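Local atomic coordinates of inner membrane protein (Salmonella typhimurium LT2, PDB entry 2QJV), a protein that probably acts as a sugar isomerase of the KduI/IolB family in the cupin clan, possibly on glucuronate, and binds nickel in the crystal. Residues C52-V56 and P83-V87; F192-F198 and A235-N239. The protein carries 2 engineered substitutions. The contacts are given in a common frame with arbitrary orientation. Numbering follows the deposited sequence.

Contact 1: residues C52-V56 and P83-V87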
ATOM      1  N   CYS A  52     -11.641  -6.646 -33.472  1.00 40.08           N
ATOM      2  CA  CYS A  52     -10.618  -6.322 -34.436  1.00 40.40           C
ATOM      3  C   CYS A  52      -9.443  -7.263 -34.097  1.00 40.13           C
ATOM      4  O   CYS A  52      -8.840  -7.198 -33.038  1.00 39.53           O
ATOM      5  CB  CYS A  52     -10.200  -4.839 -34.407  1.00 41.94           C
ATOM      6  SG  CYS A  52      -8.992  -4.404 -35.693  1.00 43.54           S
ATOM      7  N   LEU A  53      -9.224  -8.202 -35.002  1.00 37.77           N
ATOM      8  CA  LEU A  53      -8.181  -9.206 -34.917  1.00 38.71           C
ATOM      9  C   LEU A  53      -6.969  -8.589 -35.530  1.00 38.37           C
ATOM     10  O   LEU A  53      -6.969  -8.320 -36.736  1.00 44.64           O
ATOM     11  CB  LEU A  53      -8.556 -10.442 -35.717  1.00 38.98           C
ATOM     12  CG  LEU A  53      -9.509 -11.499 -35.116  1.00 46.91           C
ATOM     13  CD1 LEU A  53     -10.597 -10.877 -34.290  1.00 42.66           C
ATOM     14  CD2 LEU A  53     -10.052 -12.393 -36.244  1.00 41.39           C
ATOM     15  N   VAL A  54      -5.953  -8.338 -34.732  1.00 39.06           N
ATOM     16  CA  VAL A  54      -4.711  -7.728 -35.213  1.00 38.57           C
ATOM     17  C   VAL A  54      -3.614  -8.802 -35.228  1.00 37.66           C
ATOM     18  O   VAL A  54      -3.353  -9.466 -34.206  1.00 40.33           O
ATOM     19  CB  VAL A  54      -4.283  -6.510 -34.391  1.00 39.67           C
ATOM     20  CG1 VAL A  54      -2.931  -5.935 -34.950  1.00 38.34           C
ATOM     21  CG2 VAL A  54      -5.403  -5.428 -34.354  1.00 37.93           C
ATOM     22  N   LEU A  55      -3.029  -9.017 -36.419  1.00 39.10           N
ATOM     23  CA  LEU A  55      -1.886  -9.944 -36.575  1.00 39.25           C
ATOM     24  C   LEU A  55      -0.620  -9.153 -36.233  1.00 39.23           C
ATOM     25  O   LEU A  55      -0.086  -8.378 -37.049  1.00 38.96           O
ATOM     26  CB  LEU A  55      -1.835 -10.588 -37.973  1.00 40.22           C
ATOM     27  CG  LEU A  55      -2.880 -11.672 -38.343  1.00 39.64           C
ATOM     28  CD1 LEU A  55      -4.332 -11.200 -38.272  1.00 40.63           C
ATOM     29  CD2 LEU A  55      -2.607 -12.257 -39.761  1.00 38.71           C
ATOM     30  N   VAL A  56      -0.211  -9.280 -34.979  1.00 38.46           N
ATOM     31  CA  VAL A  56       0.947  -8.552 -34.448  1.00 39.62           C
ATOM     32  C   VAL A  56       2.252  -9.079 -35.115  1.00 37.91           C
ATOM     33  O   VAL A  56       3.166  -8.324 -35.448  1.00 38.89           O
ATOM     34  CB  VAL A  56       1.044  -8.593 -32.872  1.00 37.69           C
ATOM     35  CG1 VAL A  56       2.307  -7.794 -32.420  1.00 37.51           C
ATOM     36  CG2 VAL A  56      -0.277  -8.118 -32.141  1.00 36.91           C
ATOM     37  N   PRO A  83       2.797  -1.875 -41.676  1.00 37.19           N
ATOM     38  CA  PRO A  83       1.495  -2.081 -41.048  1.00 39.16           C
ATOM     39  C   PRO A  83       1.033  -3.549 -40.905  1.00 38.26           C
ATOM     40  O   PRO A  83       1.349  -4.392 -41.742  1.00 41.11           O
ATOM     41  CB  PRO A  83       0.537  -1.284 -41.957  1.00 39.35           C
ATOM     42  CG  PRO A  83       1.394  -0.275 -42.632  1.00 40.66           C
ATOM     43  CD  PRO A  83       2.698  -0.974 -42.849  1.00 37.27           C
ATOM     44  N   ALA A  84       0.332  -3.811 -39.810  1.00 40.26           N
ATOM     45  CA  ALA A  84      -0.285  -5.107 -39.563  1.00 40.11           C
ATOM     46  C   ALA A  84      -1.464  -5.329 -40.526  1.00 41.38           C
ATOM     47  O   ALA A  84      -2.029  -4.372 -41.098  1.00 42.73           O
ATOM     48  CB  ALA A  84      -0.785  -5.187 -38.141  1.00 38.84           C
ATOM     49  N   TYR A  85      -1.756  -6.611 -40.747  1.00 39.55           N
ATOM     50  CA  TYR A  85      -3.027  -7.038 -41.277  1.00 39.31           C
ATOM     51  C   TYR A  85      -3.963  -7.225 -40.068  1.00 39.25           C
ATOM     52  O   TYR A  85      -3.549  -7.722 -39.011  1.00 38.80           O
ATOM     53  CB  TYR A  85      -2.953  -8.365 -42.040  1.00 37.96           C
ATOM     54  CG  TYR A  85      -2.365  -8.257 -43.413  1.00 37.36           C
ATOM     55  CD1 TYR A  85      -0.996  -8.042 -43.597  1.00 35.59           C
ATOM     56  CD2 TYR A  85      -3.164  -8.420 -44.540  1.00 39.64           C
ATOM     57  CE1 TYR A  85      -0.450  -7.968 -44.889  1.00 40.66           C
ATOM     58  CE2 TYR A  85      -2.635  -8.372 -45.814  1.00 40.23           C
ATOM     59  CZ  TYR A  85      -1.277  -8.141 -45.986  1.00 44.30           C
ATOM     60  OH  TYR A  85      -0.786  -8.051 -47.267  1.00 44.50           O
ATOM     61  N   SER A  86      -5.228  -6.855 -40.259  1.00 39.33           N
ATOM     62  CA  SER A  86      -6.262  -7.006 -39.258  1.00 39.57           C
ATOM     63  C   SER A  86      -7.569  -7.420 -39.931  1.00 39.19           C
ATOM     64  O   SER A  86      -7.763  -7.226 -41.136  1.00 38.97           O
ATOM     65  CB  SER A  86      -6.493  -5.693 -38.473  1.00 38.13           C
ATOM     66  OG  SER A  86      -5.258  -5.200 -37.987  1.00 42.28           O
ATOM     67  N   VAL A  87      -8.464  -8.012 -39.144  1.00 39.62           N
ATOM     68  CA  VAL A  87      -9.810  -8.360 -39.609  1.00 39.98           C
ATOM     69  C   VAL A  87     -10.839  -7.800 -38.628  1.00 39.53           C
ATOM     70  O   VAL A  87     -10.753  -8.061 -37.410  1.00 38.96           O
ATOM     71  CB  VAL A  87     -10.038  -9.871 -39.772  1.00 37.43           C
ATOM     72  CG1 VAL A  87     -11.535 -10.131 -40.162  1.00 34.40           C
ATOM     73  CG2 VAL A  87      -9.036 -10.431 -40.775  1.00 37.90           C
TER

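Contact 2: residues F192-F198 and A235-N239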
ATOM      1  N   PHE A 192       9.328  -4.715 -26.921  1.00 37.08           N
ATOM      2  CA  PHE A 192      10.686  -4.157 -26.923  1.00 37.84           C
ATOM      3  C   PHE A 192      11.641  -4.891 -27.844  1.00 38.51           C
ATOM      4  O   PHE A 192      11.503  -6.108 -28.088  1.00 36.09           O
ATOM      5  CB  PHE A 192      11.266  -4.115 -25.491  1.00 38.98           C
ATOM      6  CG  PHE A 192      10.460  -3.286 -24.580  1.00 40.66           C
ATOM      7  CD1 PHE A 192      10.677  -1.900 -24.493  1.00 35.36           C
ATOM      8  CD2 PHE A 192       9.403  -3.850 -23.871  1.00 37.83           C
ATOM      9  CE1 PHE A 192       9.841  -1.128 -23.722  1.00 36.40           C
ATOM     10  CE2 PHE A 192       8.554  -3.061 -23.124  1.00 35.47           C
ATOM     11  CZ  PHE A 192       8.790  -1.719 -23.021  1.00 39.00           C
ATOM     12  N   ASN A 193      12.553  -4.099 -28.407  1.00 39.85           N
ATOM     13  CA  ASN A 193      13.641  -4.560 -29.235  1.00 38.60           C
ATOM     14  C   ASN A 193      14.939  -3.847 -28.825  1.00 37.99           C
ATOM     15  O   ASN A 193      15.057  -2.613 -28.972  1.00 37.37           O
ATOM     16  CB  ASN A 193      13.351  -4.385 -30.742  1.00 37.52           C
ATOM     17  CG  ASN A 193      14.396  -5.050 -31.599  1.00 43.70           C
ATOM     18  OD1 ASN A 193      14.848  -6.140 -31.299  1.00 41.76           O
ATOM     19  ND2 ASN A 193      14.808  -4.378 -32.660  1.00 42.04           N
ATOM     20  N   PRO A 194      15.928  -4.605 -28.289  1.00 37.32           N
ATOM     21  CA  PRO A 194      15.929  -6.058 -27.986  1.00 37.93           C
ATOM     22  C   PRO A 194      14.860  -6.422 -26.940  1.00 35.42           C
ATOM     23  O   PRO A 194      14.408  -5.548 -26.206  1.00 36.96           O
ATOM     24  CB  PRO A 194      17.374  -6.343 -27.528  1.00 38.39           C
ATOM     25  CG  PRO A 194      18.164  -5.177 -28.009  1.00 44.41           C
ATOM     26  CD  PRO A 194      17.243  -4.004 -28.051  1.00 39.69           C
ATOM     27  N   PRO A 195      14.433  -7.710 -26.880  1.00 37.55           N
ATOM     28  CA  PRO A 195      13.278  -8.097 -26.053  1.00 38.06           C
ATOM     29  C   PRO A 195      13.373  -7.982 -24.530  1.00 38.39           C
ATOM     30  O   PRO A 195      12.310  -7.916 -23.891  1.00 39.69           O
ATOM     31  CB  PRO A 195      13.031  -9.586 -26.452  1.00 36.98           C
ATOM     32  CG  PRO A 195      14.316 -10.053 -27.003  1.00 42.08           C
ATOM     33  CD  PRO A 195      15.027  -8.862 -27.579  1.00 40.18           C
ATOM     34  N   GLN A 196      14.577  -7.891 -23.954  1.00 38.28           N
ATOM     35  CA  GLN A 196      14.713  -7.830 -22.485  1.00 38.46           C
ATOM     36  C   GLN A 196      14.529  -6.409 -21.907  1.00 38.94           C
ATOM     37  O   GLN A 196      14.661  -6.207 -20.698  1.00 39.92           O
ATOM     38  CB  GLN A 196      16.056  -8.420 -21.988  1.00 38.08           C
ATOM     39  CG  GLN A 196      17.314  -7.584 -22.265  1.00 37.23           C
ATOM     40  CD  GLN A 196      17.934  -7.793 -23.631  1.00 38.30           C
ATOM     41  OE1 GLN A 196      17.266  -8.183 -24.598  1.00 39.66           O
ATOM     42  NE2 GLN A 196      19.246  -7.541 -23.714  1.00 40.27           N
ATOM     43  N   GLY A 197      14.209  -5.442 -22.762  1.00 39.04           N
ATOM     44  CA  GLY A 197      14.027  -4.061 -22.333  1.00 40.54           C
ATOM     45  C   GLY A 197      12.767  -3.736 -21.575  1.00 37.89           C
ATOM     46  O   GLY A 197      11.875  -4.571 -21.383  1.00 38.09           O
ATOM     47  N   PHE A 198      12.716  -2.482 -21.146  1.00 38.58           N
ATOM     48  CA  PHE A 198      11.545  -1.922 -20.504  1.00 38.79           C
ATOM     49  C   PHE A 198      11.431  -0.428 -20.832  1.00 37.66           C
ATOM     50  O   PHE A 198      12.345   0.168 -21.393  1.00 38.74           O
ATOM     51  CB  PHE A 198      11.580  -2.153 -18.969  1.00 38.98           C
ATOM     52  CG  PHE A 198      12.651  -1.381 -18.249  1.00 38.47           C
ATOM     53  CD1 PHE A 198      13.916  -1.935 -18.049  1.00 34.44           C
ATOM     54  CD2 PHE A 198      12.392  -0.116 -17.716  1.00 38.93           C
ATOM     55  CE1 PHE A 198      14.921  -1.233 -17.340  1.00 38.27           C
ATOM     56  CE2 PHE A 198      13.410   0.609 -17.040  1.00 38.97           C
ATOM     57  CZ  PHE A 198      14.661   0.043 -16.839  1.00 38.66           C
ATOM     58  N   ALA A 235      17.199   4.316 -23.315  1.00 35.74           N
ATOM     59  CA  ALA A 235      18.316   4.140 -24.256  1.00 35.81           C
ATOM     60  C   ALA A 235      18.644   2.645 -24.470  1.00 38.24           C
ATOM     61  O   ALA A 235      18.810   1.882 -23.509  1.00 36.82           O
ATOM     62  CB  ALA A 235      19.558   4.900 -23.800  1.00 33.85           C
ATOM     63  N   GLY A 236      18.754   2.246 -25.737  1.00 38.82           N
ATOM     64  CA  GLY A 236      19.040   0.858 -26.100  1.00 38.62           C
ATOM     65  C   GLY A 236      17.840  -0.006 -26.402  1.00 35.27           C
ATOM     66  O   GLY A 236      17.968  -1.019 -27.091  1.00 35.70           O
ATOM     67  N   TYR A 237      16.660   0.398 -25.930  1.00 37.36           N
ATOM     68  CA  TYR A 237      15.431  -0.376 -26.124  1.00 37.30           C
ATOM     69  C   TYR A 237      14.318   0.356 -26.851  1.00 36.79           C
ATOM     70  O   TYR A 237      13.616   1.207 -26.287  1.00 36.73           O
ATOM     71  CB  TYR A 237      14.911  -0.898 -24.787  1.00 36.77           C
ATOM     72  CG  TYR A 237      15.901  -1.826 -24.134  1.00 38.86           C
ATOM     73  CD1 TYR A 237      16.142  -3.095 -24.672  1.00 39.78           C
ATOM     74  CD2 TYR A 237      16.589  -1.459 -22.979  1.00 43.08           C
ATOM     75  CE1 TYR A 237      17.038  -3.954 -24.084  1.00 41.45           C
ATOM     76  CE2 TYR A 237      17.534  -2.337 -22.393  1.00 41.81           C
ATOM     77  CZ  TYR A 237      17.741  -3.559 -22.958  1.00 37.49           C
ATOM     78  OH  TYR A 237      18.642  -4.424 -22.366  1.00 42.77           O
ATOM     79  N   ASP A 238      14.192   0.008 -28.126  1.00 36.69           N
ATOM     80  CA  ASP A 238      13.093   0.497 -28.958  1.00 37.81           C
ATOM     81  C   ASP A 238      11.760  -0.096 -28.430  1.00 38.93           C
ATOM     82  O   ASP A 238      11.693  -1.226 -27.907  1.00 37.51           O
ATOM     83  CB  ASP A 238      13.285   0.166 -30.443  1.00 36.25           C
ATOM     84  CG  ASP A 238      14.389   0.942 -31.106  1.00 42.90           C
ATOM     85  OD1 ASP A 238      14.748   2.069 -30.697  1.00 37.48           O
ATOM     86  OD2 ASP A 238      14.906   0.382 -32.071  1.00 41.84           O
ATOM     87  N   ASN A 239      10.709   0.707 -28.519  1.00 38.23           N
ATOM     88  CA  ASN A 239       9.386   0.364 -28.022  1.00 36.21           C
ATOM     89  C   ASN A 239       8.334   0.380 -29.149  1.00 35.46           C
ATOM     90  O   ASN A 239       8.473   1.065 -30.162  1.00 37.10           O
ATOM     91  CB  ASN A 239       9.030   1.315 -26.851  1.00 36.83           C
ATOM     92  CG  ASN A 239       7.598   1.148 -26.276  1.00 37.60           C
ATOM     93  OD1 ASN A 239       6.799   2.073 -26.434  1.00 41.57           O
ATOM     94  ND2 ASN A 239       7.277   0.008 -25.583  1.00 35.32           N
TER
HETATM   95  O   HOH W   1      13.890  -1.749 -33.434  1.00 28.25           O
HETATM   96  O   HOH W   2      17.122  -1.436 -30.998  1.00 40.02           O
HETATM   97  O   HOH W   3      12.303   1.632 -23.877  1.00 19.06           O

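Contact 1: residues C52-V56 and P83-V87
Residues 52-56 and 83-87 join two antiparallel strands through three backbone hydrogen bonds. L53 and V87 form a hydrogen-bonded pair: L53 N donates to V87 O at 2.9 Å, and V87 N donates to L53 O at 2.9 Å. L55 N donates to Y85 O, also at 2.9 Å. V54 and S86 lie between these bonds as a non-hydrogen-bonded pair.

L53 and V87 share one face. L53 is m at chi1 and p at chi2, which turns CD2 to 4.3 Å from V87 CB. V54 and S86 share the other. S86 is m, so OG lies 3.6 Å from V54 CG2. C52 and A84 flank this pair: C52 SG is 4.0 Å from S86 CB, and A84 CB is 3.9 Å from V54 CG1. L55 is m, p; its CB lies 3.5 Å from Y85 O, and its O meets A84 CB at 3.4 Å. The Y85 ring leads away.

Seven of the eight touching residues are buried, and strand 86-89 lies between 49-55 and 119-121. The antiparallel sheet fits the cupin beta-barrel. All three hydrogen bonds are between backbone atoms and side chains meet mainly by van der Waals contact, so the pairing depends little on side-chain identity.

Contact 2: residues F192-F198 and A235-N239
Y237 dominates this contact. It is m at chi1, and its ring swings over the turn of 192-198. G197 CA sits 3.3 Å from the ring centroid, 14° off the ring normal, a CH-pi contact over the face. A side chain at 197 would clash with the ring. P194 meets the same ring: its CD lies 3.7 Å from Y237 CD1, and its O lies at the ring edge. A cis peptide bond precedes P194, which opens a type I beta turn to G197. The Y237 hydroxyl is hydrogen-bonded across a subunit interface to H260 and W262 of the second subunit.

F192, the next largest contributor, forms a non-hydrogen-bonded antiparallel pair with N239. The side chain is m at chi1, and its CE1 reaches 3.4 Å from N239 ND2. That ND2 is hydrogen-bonded to H190 ND1, so the ring is only a neighbour.

D238 pairs with N193. N193 N donates to D238 O at 3.0 Å, and D238 N donates to N193 O at 2.9 Å. Water 1 links N193 ND2 (2.9 Å) to D238 OD2 (2.7 Å). D238 OD1 is held by A162 N.

The contact joins the end of strand 181-193 to the start of strand 238-246 in an antiparallel sheet. On the other side of 238-246, N239 makes a backbone hydrogen bond with T160 of strand 154-160. This is a strand-loop-strand junction of a cupin-clan fold: the type I turn carries the chain to strand 198-204 of a different antiparallel sheet, where the F198 ring meets Y217. N239 also touches V231 and T233 of that sheet.

Contact 1 closes before contact 2 opens along the chain. Their centres are 22 Å apart, and the nearest atoms are about 9 Å apart, so they do not touch. Strand 238-246 connects them: it starts in contact 2 at D238, and further along L242 packs on V54 and V56 of contact 1, and Y240 on V56. Strand 86-89 of contact 1 runs toward H91 and H92, which bind one nickel. Strand 181-193 of contact 2 carries E186, which binds nickel with H171, H173 and H229. This is probably the active-site metal, as expected for a cupin. The side chain of N239 stays about 13 Å from a bound nickel, so contact 2 is not itself a metal site.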